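Long-range contact in fiber (Bovine adenovirus 4, PDB 4UE0), which forms the head domain of a trimeric virus fibre and probably mediates attachment of the virion to a host-cell receptor: residues C74-V88 against N100-W114. Sequence-based numbering, arbitrary orientation.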
loop_
_atom_site.group_PDB
_atom_site.type_symbol
_atom_site.label_atom_id
_atom_site.label_comp_id
_atom_site.label_asym_id
_atom_site.label_seq_id
_atom_site.Cartn_x
_atom_site.Cartn_y
_atom_site.Cartn_z
ATOM N N CYS A 74 -3.471 -8.196 -0.210
ATOM C CA CYS A 74 -2.551 -8.467 0.870
ATOM C C CYS A 74 -1.801 -9.730 0.569
ATOM O O CYS A 74 -2.091 -10.414 -0.420
ATOM C CB CYS A 74 -3.305 -8.537 2.207
ATOM S SG CYS A 74 -4.441 -9.909 2.338
ATOM N N THR A 75 -0.824 -10.069 1.420
ATOM C CA THR A 75 -0.011 -11.256 1.206
ATOM C C THR A 75 0.210 -12.015 2.505
ATOM O O THR A 75 0.078 -11.489 3.599
ATOM C CB THR A 75 1.369 -10.922 0.601
ATOM O OG1 THR A 75 2.183 -10.236 1.564
ATOM C CG2 THR A 75 1.252 -10.112 -0.698
ATOM N N GLN A 76 0.592 -13.273 2.311
ATOM C CA GLN A 76 1.235 -14.073 3.360
ATOM C C GLN A 76 2.501 -14.716 2.789
ATOM O O GLN A 76 2.560 -15.061 1.611
ATOM C CB GLN A 76 0.338 -15.205 3.863
ATOM C CG GLN A 76 -0.871 -14.729 4.636
ATOM C CD GLN A 76 -1.710 -15.895 5.080
ATOM O OE1 GLN A 76 -2.172 -16.699 4.262
ATOM N NE2 GLN A 76 -1.895 -16.042 6.386
ATOM N N GLN A 77 3.501 -14.841 3.641
ATOM C CA GLN A 77 4.752 -15.517 3.310
ATOM C C GLN A 77 4.700 -16.909 3.888
ATOM O O GLN A 77 4.602 -17.082 5.104
ATOM C CB GLN A 77 5.916 -14.737 3.876
ATOM C CG GLN A 77 7.261 -15.378 3.620
ATOM C CD GLN A 77 8.412 -14.518 4.029
ATOM O OE1 GLN A 77 8.438 -13.344 3.742
ATOM N NE2 GLN A 77 9.394 -15.116 4.670
ATOM N N LEU A 78 4.718 -17.888 2.988
ATOM C CA LEU A 78 4.561 -19.286 3.369
ATOM C C LEU A 78 5.860 -19.822 3.941
ATOM O O LEU A 78 6.915 -19.219 3.787
ATOM C CB LEU A 78 4.098 -20.097 2.175
ATOM C CG LEU A 78 2.610 -20.047 1.851
ATOM C CD1 LEU A 78 1.811 -18.922 2.480
ATOM C CD2 LEU A 78 2.438 -20.023 0.345
ATOM N N PRO A 79 5.790 -20.959 4.635
ATOM C CA PRO A 79 7.006 -21.468 5.266
ATOM C C PRO A 79 8.199 -21.691 4.313
ATOM O O PRO A 79 9.347 -21.541 4.740
ATOM C CB PRO A 79 6.549 -22.790 5.868
ATOM C CG PRO A 79 5.096 -22.582 6.143
ATOM C CD PRO A 79 4.607 -21.763 4.991
ATOM N N ASP A 80 7.924 -22.032 3.045
ATOM C CA ASP A 80 8.954 -22.207 2.006
ATOM C C ASP A 80 9.392 -20.880 1.356
ATOM O O ASP A 80 10.109 -20.896 0.347
ATOM C CB ASP A 80 8.468 -23.196 0.930
ATOM C CG ASP A 80 7.226 -22.715 0.166
ATOM O OD1 ASP A 80 6.793 -21.556 0.356
ATOM O OD2 ASP A 80 6.690 -23.514 -0.646
ATOM N N LYS A 81 8.908 -19.766 1.912
ATOM C CA LYS A 81 9.241 -18.396 1.509
ATOM C C LYS A 81 8.539 -17.944 0.231
ATOM O O LYS A 81 8.770 -16.840 -0.223
ATOM C CB LYS A 81 10.755 -18.145 1.389
ATOM C CG LYS A 81 11.610 -18.732 2.496
ATOM C CD LYS A 81 11.504 -17.962 3.793
ATOM C CE LYS A 81 12.493 -16.809 3.845
ATOM N NZ LYS A 81 13.873 -17.247 4.165
ATOM N N THR A 82 7.690 -18.785 -0.348
ATOM C CA THR A 82 6.831 -18.316 -1.426
ATOM C C THR A 82 5.801 -17.319 -0.861
ATOM O O THR A 82 5.437 -17.379 0.320
ATOM C CB THR A 82 6.086 -19.447 -2.146
ATOM O OG1 THR A 82 5.270 -20.129 -1.206
ATOM C CG2 THR A 82 7.062 -20.431 -2.759
ATOM N N ILE A 83 5.351 -16.416 -1.717
ATOM C CA ILE A 83 4.394 -15.376 -1.331
ATOM C C ILE A 83 3.069 -15.630 -2.008
ATOM O O ILE A 83 3.014 -15.772 -3.219
ATOM C CB ILE A 83 4.907 -13.983 -1.729
ATOM C CG1 ILE A 83 6.307 -13.726 -1.136
ATOM C CG2 ILE A 83 3.919 -12.928 -1.264
ATOM C CD1 ILE A 83 6.366 -13.833 0.386
ATOM N N LYS A 84 2.011 -15.695 -1.207
ATOM C CA LYS A 84 0.655 -15.783 -1.724
ATOM C C LYS A 84 0.019 -14.409 -1.629
ATOM O O LYS A 84 0.059 -13.783 -0.568
ATOM C CB LYS A 84 -0.195 -16.796 -0.923
ATOM C CG LYS A 84 -1.618 -16.949 -1.442
ATOM C CD LYS A 84 -1.800 -17.924 -2.580
ATOM C CE LYS A 84 -3.269 -18.348 -2.638
ATOM N NZ LYS A 84 -3.529 -19.456 -3.595
ATOM N N THR A 85 -0.544 -13.945 -2.737
ATOM C CA THR A 85 -1.285 -12.683 -2.792
ATOM C C THR A 85 -2.778 -12.975 -2.801
ATOM O O THR A 85 -3.246 -13.849 -3.521
ATOM C CB THR A 85 -0.879 -11.881 -4.027
ATOM O OG1 THR A 85 0.529 -11.661 -3.996
ATOM C CG2 THR A 85 -1.569 -10.538 -4.068
ATOM N N TYR A 86 -3.520 -12.251 -1.967
ATOM C CA TYR A 86 -4.966 -12.360 -1.837
ATOM C C TYR A 86 -5.639 -11.079 -2.219
ATOM O O TYR A 86 -5.184 -9.996 -1.820
ATOM C CB TYR A 86 -5.369 -12.694 -0.406
ATOM C CG TYR A 86 -4.698 -13.914 0.154
ATOM C CD1 TYR A 86 -3.488 -13.802 0.827
ATOM C CD2 TYR A 86 -5.262 -15.178 0.051
ATOM C CE1 TYR A 86 -2.852 -14.882 1.370
ATOM C CE2 TYR A 86 -4.618 -16.291 0.587
ATOM C CZ TYR A 86 -3.430 -16.138 1.256
ATOM O OH TYR A 86 -2.795 -17.252 1.786
ATOM N N GLY A 87 -6.720 -11.202 -2.974
ATOM C CA GLY A 87 -7.615 -10.090 -3.170
ATOM C C GLY A 87 -8.523 -9.927 -1.958
ATOM O O GLY A 87 -8.940 -10.925 -1.364
ATOM N N VAL A 88 -8.805 -8.684 -1.586
ATOM C CA VAL A 88 -9.618 -8.354 -0.420
ATOM C C VAL A 88 -10.764 -7.458 -0.889
ATOM O O VAL A 88 -10.528 -6.393 -1.424
ATOM C CB VAL A 88 -8.804 -7.604 0.645
ATOM C CG1 VAL A 88 -9.653 -7.475 1.902
ATOM C CG2 VAL A 88 -7.485 -8.295 0.948
ATOM N N ASN A 100 -13.943 -10.211 2.277
ATOM C CA ASN A 100 -13.792 -11.473 1.575
ATOM C C ASN A 100 -12.433 -11.582 0.963
ATOM O O ASN A 100 -12.020 -10.694 0.199
ATOM C CB ASN A 100 -14.867 -11.633 0.509
ATOM C CG ASN A 100 -16.105 -12.243 1.076
ATOM O OD1 ASN A 100 -16.127 -13.448 1.377
ATOM N ND2 ASN A 100 -17.144 -11.453 1.227
ATOM N N PHE A 101 -11.740 -12.652 1.275
ATOM C CA PHE A 101 -10.425 -12.973 0.691
ATOM C C PHE A 101 -10.635 -13.861 -0.522
ATOM O O PHE A 101 -11.499 -14.735 -0.510
ATOM C CB PHE A 101 -9.533 -13.626 1.753
ATOM C CG PHE A 101 -9.277 -12.711 2.899
ATOM C CD1 PHE A 101 -8.282 -11.759 2.838
ATOM C CD2 PHE A 101 -10.088 -12.743 4.014
ATOM C CE1 PHE A 101 -8.087 -10.871 3.871
ATOM C CE2 PHE A 101 -9.885 -11.852 5.047
ATOM C CZ PHE A 101 -8.900 -10.908 4.972
ATOM N N SER A 102 -9.798 -13.695 -1.529
ATOM C CA SER A 102 -9.960 -14.423 -2.777
ATOM C C SER A 102 -9.802 -15.918 -2.610
ATOM O O SER A 102 -10.368 -16.694 -3.390
ATOM C CB SER A 102 -8.971 -13.876 -3.790
ATOM O OG SER A 102 -7.644 -13.883 -3.295
ATOM N N SER A 103 -9.006 -16.347 -1.632
ATOM C CA SER A 103 -8.855 -17.739 -1.293
ATOM C C SER A 103 -8.633 -17.810 0.213
ATOM O O SER A 103 -8.415 -16.783 0.878
ATOM C CB SER A 103 -7.775 -18.393 -2.160
ATOM O OG SER A 103 -6.526 -17.906 -1.923
ATOM N N SER A 104 -8.690 -19.019 0.746
ATOM C CA SER A 104 -8.544 -19.183 2.181
ATOM C C SER A 104 -7.146 -18.794 2.649
ATOM O O SER A 104 -6.147 -19.139 2.046
ATOM C CB SER A 104 -8.889 -20.618 2.594
ATOM O OG SER A 104 -7.992 -21.557 2.029
ATOM N N LEU A 105 -7.105 -18.091 3.766
ATOM C CA LEU A 105 -5.839 -17.700 4.356
ATOM C C LEU A 105 -5.145 -18.914 5.004
ATOM O O LEU A 105 -5.782 -19.884 5.410
ATOM C CB LEU A 105 -6.067 -16.601 5.397
ATOM C CG LEU A 105 -6.699 -15.320 4.875
ATOM C CD1 LEU A 105 -6.986 -14.380 6.035
ATOM C CD2 LEU A 105 -5.797 -14.632 3.894
ATOM N N GLU A 106 -3.818 -18.869 5.064
ATOM C CA GLU A 106 -3.059 -19.874 5.796
ATOM C C GLU A 106 -3.140 -19.581 7.287
ATOM O O GLU A 106 -2.831 -18.467 7.719
ATOM C CB GLU A 106 -1.586 -19.858 5.407
ATOM C CG GLU A 106 -1.334 -20.093 3.938
ATOM C CD GLU A 106 -1.682 -21.492 3.515
ATOM O OE1 GLU A 106 -1.431 -22.440 4.286
ATOM O OE2 GLU A 106 -2.203 -21.649 2.397
ATOM N N PRO A 107 -3.496 -20.575 8.107
ATOM C CA PRO A 107 -3.494 -20.325 9.539
ATOM C C PRO A 107 -2.112 -19.986 10.098
ATOM O O PRO A 107 -1.119 -20.564 9.684
ATOM C CB PRO A 107 -3.963 -21.671 10.125
ATOM C CG PRO A 107 -4.672 -22.380 9.011
ATOM C CD PRO A 107 -3.939 -21.942 7.785
ATOM N N ASN A 108 -2.086 -19.101 11.083
ATOM C CA ASN A 108 -0.895 -18.857 11.906
ATOM C C ASN A 108 0.293 -18.257 11.148
ATOM O O ASN A 108 1.435 -18.414 11.545
ATOM C CB ASN A 108 -0.498 -20.125 12.679
ATOM C CG ASN A 108 -1.678 -20.714 13.424
ATOM O OD1 ASN A 108 -2.007 -21.911 13.288
ATOM N ND2 ASN A 108 -2.359 -19.867 14.156
ATOM N N ILE A 109 -0.021 -17.542 10.075
ATOM C CA ILE A 109 0.958 -16.793 9.332
ATOM C C ILE A 109 0.439 -15.362 9.209
ATOM O O ILE A 109 -0.727 -15.132 8.885
ATOM C CB ILE A 109 1.184 -17.404 7.918
ATOM C CG1 ILE A 109 1.774 -18.801 8.045
ATOM C CG2 ILE A 109 2.061 -16.465 7.086
ATOM C CD1 ILE A 109 2.033 -19.467 6.718
ATOM N N MET A 110 1.307 -14.389 9.444
ATOM C CA MET A 110 0.900 -13.008 9.388
ATOM C C MET A 110 0.427 -12.598 7.987
ATOM O O MET A 110 1.025 -12.978 6.990
ATOM C CB MET A 110 2.060 -12.099 9.797
ATOM C CG MET A 110 1.624 -10.692 10.165
ATOM S SD MET A 110 0.685 -10.560 11.717
ATOM C CE MET A 110 1.978 -10.932 12.887
ATOM N N VAL A 111 -0.625 -11.800 7.940
ATOM C CA VAL A 111 -1.159 -11.194 6.716
ATOM C C VAL A 111 -0.717 -9.740 6.731
ATOM O O VAL A 111 -0.870 -9.057 7.753
ATOM C CB VAL A 111 -2.686 -11.276 6.669
ATOM C CG1 VAL A 111 -3.240 -10.604 5.432
ATOM C CG2 VAL A 111 -3.169 -12.721 6.726
ATOM N N SER A 112 -0.182 -9.260 5.596
ATOM C CA SER A 112 0.261 -7.870 5.535
ATOM C C SER A 112 -0.899 -6.870 5.654
ATOM O O SER A 112 -2.026 -7.150 5.276
ATOM C CB SER A 112 1.015 -7.618 4.241
ATOM O OG SER A 112 0.249 -7.965 3.104
ATOM N N ALA A 113 -0.585 -5.684 6.198
ATOM C CA ALA A 113 -1.506 -4.582 6.232
ATOM C C ALA A 113 -1.893 -4.175 4.806
ATOM O O ALA A 113 -1.122 -4.289 3.860
ATOM C CB ALA A 113 -0.856 -3.412 6.928
ATOM N N TRP A 114 -3.095 -3.639 4.678
ATOM C CA TRP A 114 -3.596 -3.195 3.377
ATOM C C TRP A 114 -4.383 -1.935 3.529
ATOM O O TRP A 114 -4.886 -1.593 4.592
ATOM C CB TRP A 114 -4.434 -4.294 2.691
ATOM C CG TRP A 114 -5.564 -4.855 3.506
ATOM C CD1 TRP A 114 -5.544 -6.004 4.224
ATOM C CD2 TRP A 114 -6.896 -4.327 3.642
ATOM N NE1 TRP A 114 -6.762 -6.235 4.782
ATOM C CE2 TRP A 114 -7.602 -5.203 4.463
ATOM C CE3 TRP A 114 -7.545 -3.180 3.165
ATOM C CZ2 TRP A 114 -8.920 -4.959 4.848
ATOM C CZ3 TRP A 114 -8.833 -2.928 3.572
ATOM C CH2 TRP A 114 -9.507 -3.820 4.400
HETATM O O HOH W 1 3.570 -13.433 6.255
HETATM O O HOH W 2 -5.686 -15.690 -3.435
HETATM O O HOH W 3 -3.001 -19.836 0.836
#
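A beta hairpin, the ends of strands 70-77 and 83-93 joined by a type I turn (Leu-78 to Lys-81), lies along loop 102-113 of the fibre head, and the Gln-76 amide pins the type II turn Glu-106 to Ile-109. Both ends of the amide are engaged: OE1 of Gln-76 accepts from N of Glu-106 at 2.8 Å, on a lone pair in the carbonyl plane, while NE2 donates to O of Glu-106 and O of Ile-109, each at 2.9 Å. A donor at OE1 and two carbonyls at NE2 identify the oxygen end; both acceptors lie near the amide plane, engaging both N-H groups. NE2 stands 46° above the carbonyl plane of Ile-109 but within that of Glu-106. The chain reaches the turn because CG is anti to the carbonyl carbon (chi1 -68°) and chi2 is extended. The Tyr-86 ring is sandwiched: CD2 of Leu-105 sits 3.6 Å from the ring centroid, 2° off the normal, a CH-pi contact, and CG of Lys-84 covers the opposite face toward the rim.

Two serine hydroxyls receive backbone N-H groups: OG of Ser-112 from N of Thr-75 (2.9 Å) and OG of Ser-102 from N of Gly-87 (2.9 Å). In return, the serine nitrogens donate to O of Thr-75 and Gly-87, respectively. SG of Cys-74 packs 3.4 Å from CG1 of Val-111 and meets the Phe-101 ring at its edge.

Val-88 and Phe-101 form a non-hydrogen-bonded antiparallel pair where strand 83-93 meets 96-101. Trp-114, its six-membered ring met over one face by CG1 of Val-88 (CH-pi), opens strand 114-120 of the other sheet and touches Leu-38 and Cys-40 of strand 34-40, while from strand 70-77 Thr-75 OG1 hydrogen-bonds to OH of Tyr-71 of the second subunit.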